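Local atomic coordinates of YcgJ protein (Bacillus subtilis, PDB entry 1XXL), a protein that probably transfers methyl groups from S-adenosylmethionine to a substrate not yet identified. Residues D27-G31 with I47-A51; G31-L37 with V58-A63; G76-S80 with F100-A106; Q116-L122 with L231-R237; H125-E129 with E151-S155. One frame throughout, in Å; residues are numbered along the deposited sequence.

Interaction 1: D27-G31 with I47-A51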
# COMPACT_ATOMS: atom_id res chain seq x y z
N ASP A 27 -11.94 -0.51 1.22
CA ASP A 27 -10.57 -0.05 1.43
C ASP A 27 -9.89 -0.87 2.53
O ASP A 27 -10.31 -0.84 3.70
CB ASP A 27 -10.52 1.43 1.81
CG ASP A 27 -9.09 1.96 1.96
OD1 ASP A 27 -8.16 1.53 1.20
OD2 ASP A 27 -8.88 2.82 2.85
N ILE A 28 -8.86 -1.60 2.13
CA ILE A 28 -8.10 -2.45 3.01
C ILE A 28 -6.89 -1.72 3.57
O ILE A 28 -6.06 -1.22 2.81
CB ILE A 28 -7.64 -3.70 2.28
CG1 ILE A 28 -8.87 -4.46 1.78
CG2 ILE A 28 -6.83 -4.57 3.22
CD1 ILE A 28 -8.57 -5.66 0.96
N GLY A 29 -6.78 -1.67 4.89
CA GLY A 29 -5.77 -0.86 5.58
C GLY A 29 -6.15 0.60 5.54
O GLY A 29 -5.37 1.43 5.11
N ALA A 30 -7.35 0.92 6.00
CA ALA A 30 -7.92 2.24 5.77
C ALA A 30 -7.24 3.42 6.50
O ALA A 30 -7.49 4.58 6.15
CB ALA A 30 -9.40 2.21 6.10
N GLY A 31 -6.43 3.13 7.52
CA GLY A 31 -5.69 4.16 8.27
C GLY A 31 -6.62 5.20 8.85
O GLY A 31 -7.63 4.85 9.46
N ILE A 47 -16.48 1.08 2.54
CA ILE A 47 -16.21 0.39 3.78
C ILE A 47 -14.71 0.29 3.94
O ILE A 47 -14.03 -0.14 3.02
CB ILE A 47 -16.85 -0.98 3.80
CG1 ILE A 47 -18.36 -0.84 3.78
CG2 ILE A 47 -16.42 -1.75 5.04
CD1 ILE A 47 -19.08 -2.17 3.74
N GLY A 48 -14.20 0.71 5.09
CA GLY A 48 -12.78 0.61 5.39
C GLY A 48 -12.53 -0.44 6.45
O GLY A 48 -13.29 -0.55 7.40
N VAL A 49 -11.49 -1.25 6.28
CA VAL A 49 -11.04 -2.12 7.37
C VAL A 49 -9.63 -1.74 7.77
O VAL A 49 -8.78 -1.47 6.90
CB VAL A 49 -11.14 -3.64 7.05
CG1 VAL A 49 -12.58 -4.03 6.74
CG2 VAL A 49 -10.28 -4.02 5.89
N ASP A 50 -9.39 -1.66 9.08
CA ASP A 50 -8.06 -1.44 9.61
C ASP A 50 -7.81 -2.39 10.79
O ASP A 50 -8.73 -2.79 11.50
CB ASP A 50 -7.83 0.03 9.99
CG ASP A 50 -6.32 0.38 10.13
OD1 ASP A 50 -5.72 0.92 9.14
OD2 ASP A 50 -5.72 0.06 11.19
N ALA A 51 -6.55 -2.78 10.97
CA ALA A 51 -6.20 -3.76 11.98
C ALA A 51 -6.29 -3.24 13.41
O ALA A 51 -6.44 -4.02 14.33
CB ALA A 51 -4.80 -4.32 11.71
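D27 and I47 begin the pairing of two parallel strands: D27 N gives a bond to I47 O at 2.8 Å, and D27 O takes one from V49 N at 2.9 Å. The D27 side chain projects to the face opposite I28, and its OD1 is held by T92 of strand 88-94, on the other side of strand 24-28. On the other face I28 lies beside V49, CG1 of I28 standing 4.4 Å from V49 CG2, a loose apolar touch that A78 and F100 extend. Beyond I28 the chain bends, with G29 at positive phi. V49 O serves this bend: it accepts a firm bond from A30 N at 2.9 Å, the donor lying above the carbonyl plane, and a weak, bent one from G29 N. A30 lays its methyl over the backbone of G48, CB to CA 3.8 Å; a side chain on G48 would collide with that methyl. At G31 the partner becomes a side chain: D50 CG is anti to the backbone N (chi1 -162°), which brings OD1 to G31 N at 2.8 Å, on the anti side but tilted out of the carboxylate plane, while D50 OD2 takes the amide of T52. With an alanine at D50 the amides of G31 and T52 would probably both lose their carboxylate acceptor, leaving the glycine turn freer to shift. The arrangement is that of the first two strands of a Rossmann-like methyltransferase: the glycine-rich turn, with G29 a known S-adenosylmethionine ligand, faces the end of the second strand, where D50 and A51 are assigned to the same site.

Interaction 2: G31-L37 with V58-A63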
# COMPACT_ATOMS: atom_id res chain seq x y z
N GLY A 31 -6.43 3.13 7.52
CA GLY A 31 -5.69 4.16 8.27
C GLY A 31 -6.62 5.20 8.85
O GLY A 31 -7.63 4.85 9.46
N ALA A 32 -6.28 6.47 8.65
CA ALA A 32 -7.09 7.59 9.16
C ALA A 32 -8.31 7.94 8.28
O ALA A 32 -9.09 8.85 8.61
CB ALA A 32 -6.19 8.84 9.38
N GLY A 33 -8.47 7.23 7.17
CA GLY A 33 -9.71 7.26 6.40
C GLY A 33 -9.61 8.05 5.12
O GLY A 33 -10.61 8.25 4.45
N HIS A 34 -8.41 8.51 4.77
CA HIS A 34 -8.28 9.41 3.62
C HIS A 34 -8.73 8.78 2.29
O HIS A 34 -9.42 9.44 1.51
CB HIS A 34 -6.86 9.96 3.50
CG HIS A 34 -6.50 10.91 4.59
ND1 HIS A 34 -5.88 10.51 5.76
CD2 HIS A 34 -6.71 12.24 4.72
CE1 HIS A 34 -5.71 11.56 6.55
NE2 HIS A 34 -6.20 12.62 5.94
N THR A 35 -8.38 7.52 2.06
CA THR A 35 -8.75 6.86 0.80
C THR A 35 -10.27 6.75 0.69
O THR A 35 -10.84 7.09 -0.34
CB THR A 35 -8.08 5.47 0.61
OG1 THR A 35 -6.67 5.60 0.77
CG2 THR A 35 -8.34 4.91 -0.79
N ALA A 36 -10.91 6.29 1.76
CA ALA A 36 -12.36 6.10 1.75
C ALA A 36 -13.10 7.42 1.57
O ALA A 36 -14.06 7.50 0.80
CB ALA A 36 -12.83 5.39 3.05
N LEU A 37 -12.66 8.45 2.28
CA LEU A 37 -13.27 9.78 2.10
C LEU A 37 -13.12 10.34 0.70
O LEU A 37 -14.04 10.96 0.16
CB LEU A 37 -12.68 10.77 3.09
CG LEU A 37 -12.96 10.47 4.56
CD1 LEU A 37 -12.38 11.62 5.37
CD2 LEU A 37 -14.42 10.35 4.83
N VAL A 58 -10.35 6.85 14.88
CA VAL A 58 -9.83 8.05 14.20
C VAL A 58 -10.55 8.27 12.86
O VAL A 58 -11.03 9.36 12.59
CB VAL A 58 -8.29 7.97 14.00
CG1 VAL A 58 -7.78 9.08 13.08
CG2 VAL A 58 -7.57 8.06 15.33
N ALA A 59 -10.64 7.23 12.04
CA ALA A 59 -11.29 7.38 10.74
C ALA A 59 -12.76 7.76 10.87
O ALA A 59 -13.24 8.62 10.12
CB ALA A 59 -11.12 6.11 9.88
N SER A 60 -13.48 7.14 11.80
CA SER A 60 -14.91 7.41 11.97
C SER A 60 -15.15 8.85 12.43
O SER A 60 -16.10 9.49 11.97
CB SER A 60 -15.56 6.46 12.98
OG SER A 60 -15.14 5.13 12.81
N SER A 61 -14.31 9.37 13.31
CA SER A 61 -14.50 10.74 13.78
C SER A 61 -14.12 11.73 12.68
O SER A 61 -14.75 12.77 12.56
CB SER A 61 -13.75 11.00 15.08
OG SER A 61 -12.36 10.98 14.85
N PHE A 62 -13.14 11.38 11.86
CA PHE A 62 -12.74 12.19 10.71
C PHE A 62 -13.86 12.30 9.65
O PHE A 62 -14.08 13.39 9.08
CB PHE A 62 -11.42 11.66 10.13
CG PHE A 62 -10.84 12.48 9.01
CD1 PHE A 62 -10.81 13.87 9.07
CD2 PHE A 62 -10.27 11.85 7.90
CE1 PHE A 62 -10.26 14.61 8.03
CE2 PHE A 62 -9.71 12.59 6.87
CZ PHE A 62 -9.72 13.97 6.93
N ALA A 63 -14.58 11.19 9.40
CA ALA A 63 -15.77 11.19 8.53
C ALA A 63 -16.89 12.10 9.07
O ALA A 63 -17.49 12.88 8.33
CB ALA A 63 -16.29 9.79 8.37
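F62 and L37 make the main apolar contact between these two helices: CD1 of L37 comes obliquely against the ring, 3.2 Å from F62 CE2, which is tight for two carbons. The other branch of L37, CD2, lies 4.0 Å from A63 CB. At the far end A32 CB meets V58 CG1, also at 4.0 Å.

Aromatic contact comes from H34. F62 CE2 sits over one face of the imidazole toward its rim, 3.6 Å from H34 NE2, with the ring planes inclined at 54°. The F62 ring reaches across because its CG is anti to the backbone N (chi1 -175°). Replacing F62 by an alanine would probably open a gap beside L37 and leave the H34 ring without this neighbour.

The backbone of the glycine-rich turn adds a CA-H...O contact, from A59 CA to A32 O at 3.4 Å. The methyl of A59 faces G33, where a side chain would be tight. G31, G33 and A36 are consistent with a Rossmann-type GxGxxA turn leading into helix 34-39, beside which helix 53-66 packs.

With no conventional hydrogen bond between the segments, the contact depends on shape, small residues allowing the turn to come close to the helix.

Interaction 3: G76-S80 with F100-A106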
# COMPACT_ATOMS: atom_id res chain seq x y z
N GLY A 76 -10.48 -5.08 11.19
CA GLY A 76 -10.29 -6.38 10.56
C GLY A 76 -8.99 -6.43 9.79
O GLY A 76 -8.31 -5.41 9.65
N THR A 77 -8.66 -7.62 9.30
CA THR A 77 -7.45 -7.85 8.52
C THR A 77 -7.82 -8.39 7.15
O THR A 77 -8.84 -9.05 6.98
CB THR A 77 -6.50 -8.82 9.23
OG1 THR A 77 -7.16 -10.08 9.42
CG2 THR A 77 -6.08 -8.26 10.58
N ALA A 78 -6.97 -8.11 6.16
CA ALA A 78 -7.14 -8.60 4.79
C ALA A 78 -7.12 -10.12 4.71
O ALA A 78 -7.74 -10.71 3.82
CB ALA A 78 -6.03 -8.02 3.90
N GLU A 79 -6.40 -10.76 5.63
CA GLU A 79 -6.28 -12.23 5.61
C GLU A 79 -7.58 -12.92 5.99
O GLU A 79 -7.74 -14.10 5.76
CB GLU A 79 -5.15 -12.71 6.52
CG GLU A 79 -3.76 -12.43 5.97
CD GLU A 79 -3.18 -11.08 6.36
OE1 GLU A 79 -3.86 -10.30 7.08
OE2 GLU A 79 -2.03 -10.81 5.97
N SER A 80 -8.51 -12.20 6.60
CA SER A 80 -9.81 -12.75 6.96
C SER A 80 -10.86 -11.66 6.87
O SER A 80 -11.20 -11.03 7.86
CB SER A 80 -9.78 -13.33 8.38
OG SER A 80 -10.96 -14.11 8.61
N PHE A 100 0.99 -6.73 5.52
CA PHE A 100 0.18 -7.95 5.65
C PHE A 100 1.03 -9.09 6.21
O PHE A 100 2.13 -9.29 5.76
CB PHE A 100 -0.35 -8.43 4.29
CG PHE A 100 -1.37 -7.53 3.65
CD1 PHE A 100 -1.96 -6.49 4.33
CD2 PHE A 100 -1.74 -7.76 2.35
CE1 PHE A 100 -2.90 -5.70 3.71
CE2 PHE A 100 -2.69 -6.97 1.73
CZ PHE A 100 -3.27 -5.95 2.42
N SER A 101 0.50 -9.85 7.16
CA SER A 101 1.23 -10.99 7.72
C SER A 101 1.28 -12.16 6.74
O SER A 101 2.17 -13.01 6.82
CB SER A 101 0.58 -11.43 9.04
OG SER A 101 -0.75 -11.87 8.80
N ASP A 102 0.30 -12.22 5.82
CA ASP A 102 0.23 -13.29 4.82
C ASP A 102 -0.42 -12.74 3.55
O ASP A 102 -1.62 -12.88 3.32
CB ASP A 102 -0.51 -14.51 5.39
CG ASP A 102 -0.46 -15.73 4.47
OD1 ASP A 102 -0.04 -15.65 3.30
OD2 ASP A 102 -0.87 -16.80 4.95
N VAL A 103 0.41 -12.14 2.71
CA VAL A 103 -0.07 -11.47 1.50
C VAL A 103 -0.78 -12.44 0.54
O VAL A 103 -1.78 -12.08 -0.07
CB VAL A 103 1.06 -10.64 0.81
CG1 VAL A 103 2.26 -11.51 0.37
CG2 VAL A 103 0.50 -9.85 -0.36
N ARG A 104 -0.29 -13.69 0.45
CA ARG A 104 -0.92 -14.70 -0.39
C ARG A 104 -2.39 -14.97 0.00
O ARG A 104 -3.26 -15.07 -0.85
CB ARG A 104 -0.13 -16.02 -0.35
CG ARG A 104 1.20 -16.02 -1.11
CD ARG A 104 1.04 -15.96 -2.63
NE ARG A 104 0.00 -16.84 -3.23
CZ ARG A 104 0.05 -17.38 -4.45
NH1 ARG A 104 1.10 -17.23 -5.27
NH2 ARG A 104 -0.96 -18.15 -4.83
N LYS A 105 -2.64 -15.11 1.30
CA LYS A 105 -3.99 -15.24 1.83
C LYS A 105 -4.81 -13.94 1.66
O LYS A 105 -6.00 -14.01 1.36
CB LYS A 105 -3.93 -15.68 3.29
CG LYS A 105 -5.28 -15.88 3.99
CD LYS A 105 -6.32 -16.67 3.15
CE LYS A 105 -7.40 -17.29 4.04
NZ LYS A 105 -8.24 -18.26 3.26
N ALA A 106 -4.18 -12.77 1.81
CA ALA A 106 -4.85 -11.46 1.56
C ALA A 106 -5.44 -11.38 0.13
O ALA A 106 -6.61 -11.06 -0.04
CB ALA A 106 -3.88 -10.31 1.81
O HOH W 1 -2.11 -8.58 8.39
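A78 and E79 carry this contact from the loop side, one by close apolar packing and the other by a carboxylate at the outer side. The tight part is centred on the A78 methyl. It lies over one face of the F100 ring, 4.0 Å from the ring centroid in a CH-pi contact, and meets A106 CB at 3.8 Å. I28 of strand 24-28 touches both A78 and F100, continuing this apolar patch into the sheet.

Toward the more open side, E79 reaches to the turn that leads into the helix. Its CG lies 3.9 Å from D102 CB, and the bend at chi2 (90°) swings the carboxylate toward the 100-102 turn. There D102 N donates a bond of 2.7 Å to E79 OE2, on the anti side of the carboxylate but 30° out of its plane. The S101 hydroxyl, 3.3 Å from OE2 at OG, is at best a weak and unsettled partner. Water 1 bridges the other oxygen to the turn: it donates to E79 OE1 at 2.8 Å and accepts from S101 N. K105 merely lays its aliphatic chain by the loop, CG 3.5 Å from E79 O.

D102 is the N-cap of helix 103-113, its OD1 accepting a weak bond from K105 N, while its own amide is taken by E79. The loop after the third strand of a Rossmann-like methyltransferase meets a helix start here, and its A78 and E79 are assigned to the S-adenosylmethionine site.

Interaction 4: Q116-L122 with L231-R237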
# COMPACT_ATOMS: atom_id res chain seq x y z
N GLN A 116 -17.26 -10.37 -9.90
CA GLN A 116 -16.78 -10.64 -11.24
C GLN A 116 -16.61 -9.35 -12.02
O GLN A 116 -17.49 -8.48 -12.01
CB GLN A 116 -17.75 -11.53 -12.01
CG GLN A 116 -17.59 -13.00 -11.73
CD GLN A 116 -16.21 -13.54 -12.01
OE1 GLN A 116 -15.72 -14.37 -11.26
NE2 GLN A 116 -15.58 -13.09 -13.10
N ASP A 117 -15.46 -9.25 -12.70
CA ASP A 117 -15.08 -8.07 -13.44
C ASP A 117 -14.93 -6.82 -12.57
O ASP A 117 -14.76 -5.74 -13.09
CB ASP A 117 -16.05 -7.84 -14.61
CG ASP A 117 -16.22 -9.08 -15.48
OD1 ASP A 117 -15.19 -9.71 -15.84
OD2 ASP A 117 -17.38 -9.46 -15.77
N GLY A 118 -14.91 -6.98 -11.24
CA GLY A 118 -14.60 -5.89 -10.34
C GLY A 118 -13.11 -5.56 -10.38
O GLY A 118 -12.31 -6.36 -10.89
N ARG A 119 -12.77 -4.39 -9.83
CA ARG A 119 -11.40 -3.84 -9.84
C ARG A 119 -10.72 -3.83 -8.48
O ARG A 119 -11.25 -3.30 -7.52
CB ARG A 119 -11.42 -2.37 -10.27
CG ARG A 119 -11.58 -2.12 -11.72
CD ARG A 119 -11.83 -0.60 -11.98
NE ARG A 119 -12.66 -0.46 -13.17
CZ ARG A 119 -12.20 -0.43 -14.42
NH1 ARG A 119 -10.90 -0.48 -14.65
NH2 ARG A 119 -13.05 -0.33 -15.44
N PHE A 120 -9.52 -4.40 -8.43
CA PHE A 120 -8.62 -4.29 -7.28
C PHE A 120 -7.53 -3.29 -7.64
O PHE A 120 -6.80 -3.48 -8.63
CB PHE A 120 -7.99 -5.66 -6.96
CG PHE A 120 -6.99 -5.65 -5.83
CD1 PHE A 120 -7.18 -4.86 -4.70
CD2 PHE A 120 -5.88 -6.49 -5.88
CE1 PHE A 120 -6.26 -4.88 -3.65
CE2 PHE A 120 -4.97 -6.52 -4.84
CZ PHE A 120 -5.16 -5.72 -3.72
N LEU A 121 -7.44 -2.23 -6.86
CA LEU A 121 -6.49 -1.16 -7.09
C LEU A 121 -5.47 -1.18 -5.97
O LEU A 121 -5.78 -0.87 -4.82
CB LEU A 121 -7.22 0.19 -7.16
CG LEU A 121 -8.25 0.26 -8.28
CD1 LEU A 121 -9.09 1.47 -8.14
CD2 LEU A 121 -7.61 0.25 -9.65
N LEU A 122 -4.25 -1.56 -6.33
CA LEU A 122 -3.20 -1.80 -5.38
C LEU A 122 -2.07 -0.83 -5.61
O LEU A 122 -1.48 -0.82 -6.69
CB LEU A 122 -2.73 -3.25 -5.55
CG LEU A 122 -1.47 -3.69 -4.84
CD1 LEU A 122 -1.71 -3.70 -3.35
CD2 LEU A 122 -1.04 -5.07 -5.35
N LEU A 231 1.02 1.57 -9.23
CA LEU A 231 -0.39 1.21 -9.15
C LEU A 231 -0.59 0.03 -10.06
O LEU A 231 -0.33 0.11 -11.28
CB LEU A 231 -1.33 2.34 -9.58
CG LEU A 231 -2.80 1.91 -9.78
CD1 LEU A 231 -3.42 1.37 -8.52
CD2 LEU A 231 -3.65 3.10 -10.29
N ILE A 232 -1.06 -1.06 -9.46
CA ILE A 232 -1.43 -2.25 -10.17
C ILE A 232 -2.96 -2.32 -10.13
O ILE A 232 -3.58 -2.09 -9.08
CB ILE A 232 -0.86 -3.51 -9.47
CG1 ILE A 232 0.66 -3.56 -9.59
CG2 ILE A 232 -1.46 -4.80 -10.02
CD1 ILE A 232 1.31 -4.34 -8.48
N GLN A 233 -3.55 -2.66 -11.27
CA GLN A 233 -4.96 -3.00 -11.34
C GLN A 233 -5.14 -4.50 -11.57
O GLN A 233 -4.56 -5.07 -12.51
CB GLN A 233 -5.67 -2.22 -12.44
CG GLN A 233 -7.18 -2.48 -12.48
CD GLN A 233 -7.93 -1.48 -13.35
OE1 GLN A 233 -8.79 -0.75 -12.87
NE2 GLN A 233 -7.62 -1.45 -14.61
N GLY A 234 -5.91 -5.12 -10.68
CA GLY A 234 -6.44 -6.47 -10.88
C GLY A 234 -7.90 -6.46 -11.30
O GLY A 234 -8.71 -5.68 -10.77
N ILE A 235 -8.26 -7.27 -12.28
CA ILE A 235 -9.65 -7.44 -12.65
C ILE A 235 -10.01 -8.92 -12.50
O ILE A 235 -9.30 -9.80 -13.05
CB ILE A 235 -9.96 -6.90 -14.10
CG1 ILE A 235 -9.76 -5.39 -14.14
CG2 ILE A 235 -11.42 -7.22 -14.47
CD1 ILE A 235 -9.74 -4.82 -15.49
N LYS A 236 -11.09 -9.19 -11.77
CA LYS A 236 -11.55 -10.55 -11.52
C LYS A 236 -12.16 -11.18 -12.79
O LYS A 236 -13.14 -10.69 -13.33
CB LYS A 236 -12.54 -10.59 -10.37
CG LYS A 236 -13.03 -12.00 -9.99
CD LYS A 236 -13.78 -11.94 -8.68
CE LYS A 236 -14.33 -13.29 -8.22
NZ LYS A 236 -15.01 -13.16 -6.91
N ARG A 237 -11.52 -12.24 -13.27
CA ARG A 237 -11.95 -12.97 -14.45
C ARG A 237 -12.22 -14.44 -14.00
O ARG A 237 -12.82 -14.66 -12.95
CB ARG A 237 -10.90 -12.88 -15.56
CG ARG A 237 -10.54 -11.48 -15.99
CD ARG A 237 -11.72 -10.76 -16.63
NE ARG A 237 -11.30 -9.54 -17.30
CZ ARG A 237 -12.08 -8.50 -17.60
NH1 ARG A 237 -13.36 -8.47 -17.28
NH2 ARG A 237 -11.56 -7.47 -18.22
O HOH W 2 -8.73 0.35 -16.90
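An antiparallel ladder at the C-terminal end of the chain, a feature familiar from the class I methyltransferase sheet, pairs strand 118-125 with strand 222-236. F120 with G234 and L122 with I232 are its hydrogen-bonded pairs. F120 N reaches G234 O at 2.8 Å, and I232 N donates to L122 O, also at 2.8 Å. G234 leaves room for F120 CB, which would crowd any side chain there.

On the face of R119 and L121, Q233 has CG anti to the backbone N (chi1 -176°), which with its extended chain carries the amide to R119. R119 NH1 gives Q233 OE1 a bond of 2.8 Å; the oxygen lies in the guanidinium plane, but the donor stands above the amide carbonyl plane. Water 2 accepts from both R119 NH1 and Q233 NE2.

At the exposed end D117 OD1 and R237 NH1 form a salt bridge of 2.6 Å; NH1 approaches from above the carboxylate plane, with the oxygen near the guanidinium plane. I235 CG2 covers one face of that guanidinium. Q116 NE2 donates to R237 O at 3.2 Å, and K236 runs its extended chain across Q116 to L114 and D86.

Strand 118-125 pairs on its other side with strand 88-94, and strand 222-236 with strand 166-179. L121, L231 and Q233 lie against helix 7-17, while W157 of helix 154-163 packs on L122 and I232.

Interaction 5: H125-E129 with E151-S155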
# COMPACT_ATOMS: atom_id res chain seq x y z
N HIS A 125 4.92 0.34 -2.60
CA HIS A 125 6.27 0.26 -3.10
C HIS A 125 6.62 -1.24 -3.22
O HIS A 125 5.97 -2.09 -2.61
CB HIS A 125 7.30 1.09 -2.31
CG HIS A 125 7.08 1.11 -0.84
ND1 HIS A 125 7.63 0.19 0.00
CD2 HIS A 125 6.38 1.97 -0.06
CE1 HIS A 125 7.28 0.46 1.25
NE2 HIS A 125 6.51 1.54 1.23
N TYR A 126 7.55 -1.54 -4.10
CA TYR A 126 7.85 -2.92 -4.43
C TYR A 126 9.36 -3.18 -4.44
O TYR A 126 10.15 -2.27 -4.55
CB TYR A 126 7.20 -3.28 -5.77
CG TYR A 126 7.69 -2.50 -6.97
CD1 TYR A 126 7.05 -1.34 -7.39
CD2 TYR A 126 8.78 -2.93 -7.68
CE1 TYR A 126 7.49 -0.65 -8.51
CE2 TYR A 126 9.23 -2.25 -8.77
CZ TYR A 126 8.58 -1.11 -9.19
OH TYR A 126 9.07 -0.43 -10.27
N ALA A 127 9.71 -4.45 -4.34
CA ALA A 127 11.08 -4.94 -4.41
C ALA A 127 11.48 -5.10 -5.88
O ALA A 127 10.72 -5.67 -6.66
CB ALA A 127 11.18 -6.28 -3.71
N PRO A 128 12.67 -4.60 -6.25
CA PRO A 128 13.20 -4.92 -7.57
C PRO A 128 13.34 -6.44 -7.73
O PRO A 128 13.36 -7.19 -6.74
CB PRO A 128 14.56 -4.22 -7.59
CG PRO A 128 14.42 -3.12 -6.62
CD PRO A 128 13.55 -3.68 -5.53
N GLU A 129 13.40 -6.88 -8.98
CA GLU A 129 13.53 -8.30 -9.30
C GLU A 129 14.83 -8.91 -8.75
O GLU A 129 14.82 -10.02 -8.23
CB GLU A 129 13.43 -8.50 -10.81
CG GLU A 129 12.03 -8.23 -11.37
CD GLU A 129 10.96 -9.14 -10.75
OE1 GLU A 129 9.95 -8.63 -10.20
OE2 GLU A 129 11.14 -10.38 -10.80
N GLU A 151 7.78 -6.18 1.27
CA GLU A 151 7.30 -5.64 0.02
C GLU A 151 7.69 -6.61 -1.09
O GLU A 151 8.89 -6.91 -1.32
CB GLU A 151 7.76 -4.18 -0.22
CG GLU A 151 9.22 -3.92 -0.49
CD GLU A 151 9.67 -2.54 0.03
OE1 GLU A 151 9.66 -1.56 -0.75
OE2 GLU A 151 10.02 -2.44 1.24
N SER A 152 6.65 -7.13 -1.73
CA SER A 152 6.78 -8.15 -2.75
C SER A 152 7.34 -7.53 -4.03
O SER A 152 7.25 -6.31 -4.27
CB SER A 152 5.41 -8.80 -3.05
OG SER A 152 4.85 -9.45 -1.93
N SER A 153 7.93 -8.39 -4.87
CA SER A 153 8.35 -7.98 -6.21
C SER A 153 7.15 -7.97 -7.17
O SER A 153 6.10 -8.52 -6.85
CB SER A 153 9.45 -8.93 -6.72
OG SER A 153 8.92 -10.20 -7.01
N LEU A 154 7.31 -7.35 -8.34
CA LEU A 154 6.26 -7.34 -9.37
C LEU A 154 5.95 -8.73 -9.95
O LEU A 154 4.80 -9.05 -10.24
CB LEU A 154 6.58 -6.34 -10.49
CG LEU A 154 6.73 -4.88 -10.02
CD1 LEU A 154 6.98 -3.97 -11.20
CD2 LEU A 154 5.56 -4.41 -9.22
N SER A 155 6.99 -9.53 -10.13
CA SER A 155 6.84 -10.97 -10.42
C SER A 155 5.92 -11.67 -9.47
O SER A 155 5.06 -12.42 -9.88
CB SER A 155 8.19 -11.66 -10.21
OG SER A 155 8.83 -11.62 -11.41
O HOH W 3 5.10 -4.70 -3.24
O HOH W 4 10.73 -0.04 -3.20
O HOH W 5 9.84 -6.15 -9.24
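E151 and H125 meet through a carboxylate and an imidazole. The CB of E151 lies 3.6 Å from H125 O. Its CG, set between the backbone N and the carbonyl carbon (chi1 69°), passes A127 N at 3.9 Å. From CD, OE1 accepts from H125 ND1 at 2.8 Å; the oxygen is near the ring plane, whereas the donor stands well above the carboxylate plane. Water 4 also donates to OE1 and to Y126 O. The other oxygen, OE2, is held by N141 of helix 131-144.

L154 lays CD2 over one face of the Y126 ring, 3.8 Å from its centroid, and A127 N donates to S152 O at 3.1 Å. E129 grips the helix start with both oxygens: OE1 takes S155 N at 3.1 Å and OE2 the S155 hydroxyl at 2.7 Å from OG. Water 5 joins E129 OE1, A127 O and L154 N.

The loop after strand 118-125 here meets the N-terminal end of helix 154-163. H125 also stacks on H98. H125, water 4 and N141 satisfy both oxygens of E151 and hold its buried carboxylate in place, while E129 would probably interact favourably with the helix's N-terminal end through the S155 amide.

In the fold
From the N terminus, interaction 1 closes the first beta-alpha-beta unit by pairing strands 24-28 and 45-50. Interaction 2 crosses it along the chain, sharing G31, and joins the glycine-rich turn and helix 34-39 to helix 53-66. Interaction 3 follows in series, bringing the loop after strand 71-75 to the start of helix 103-113; it touches interaction 1 through I28 and through G76, whose amide probably bonds to D50. Interaction 4 closes the longest loop, bringing the C-terminal strand back beside strand 118-125. Interaction 5 nests inside that loop, joining the segment after this strand to the start of helix 154-163, on the opposite side of the chain's centre from interactions 1 and 2.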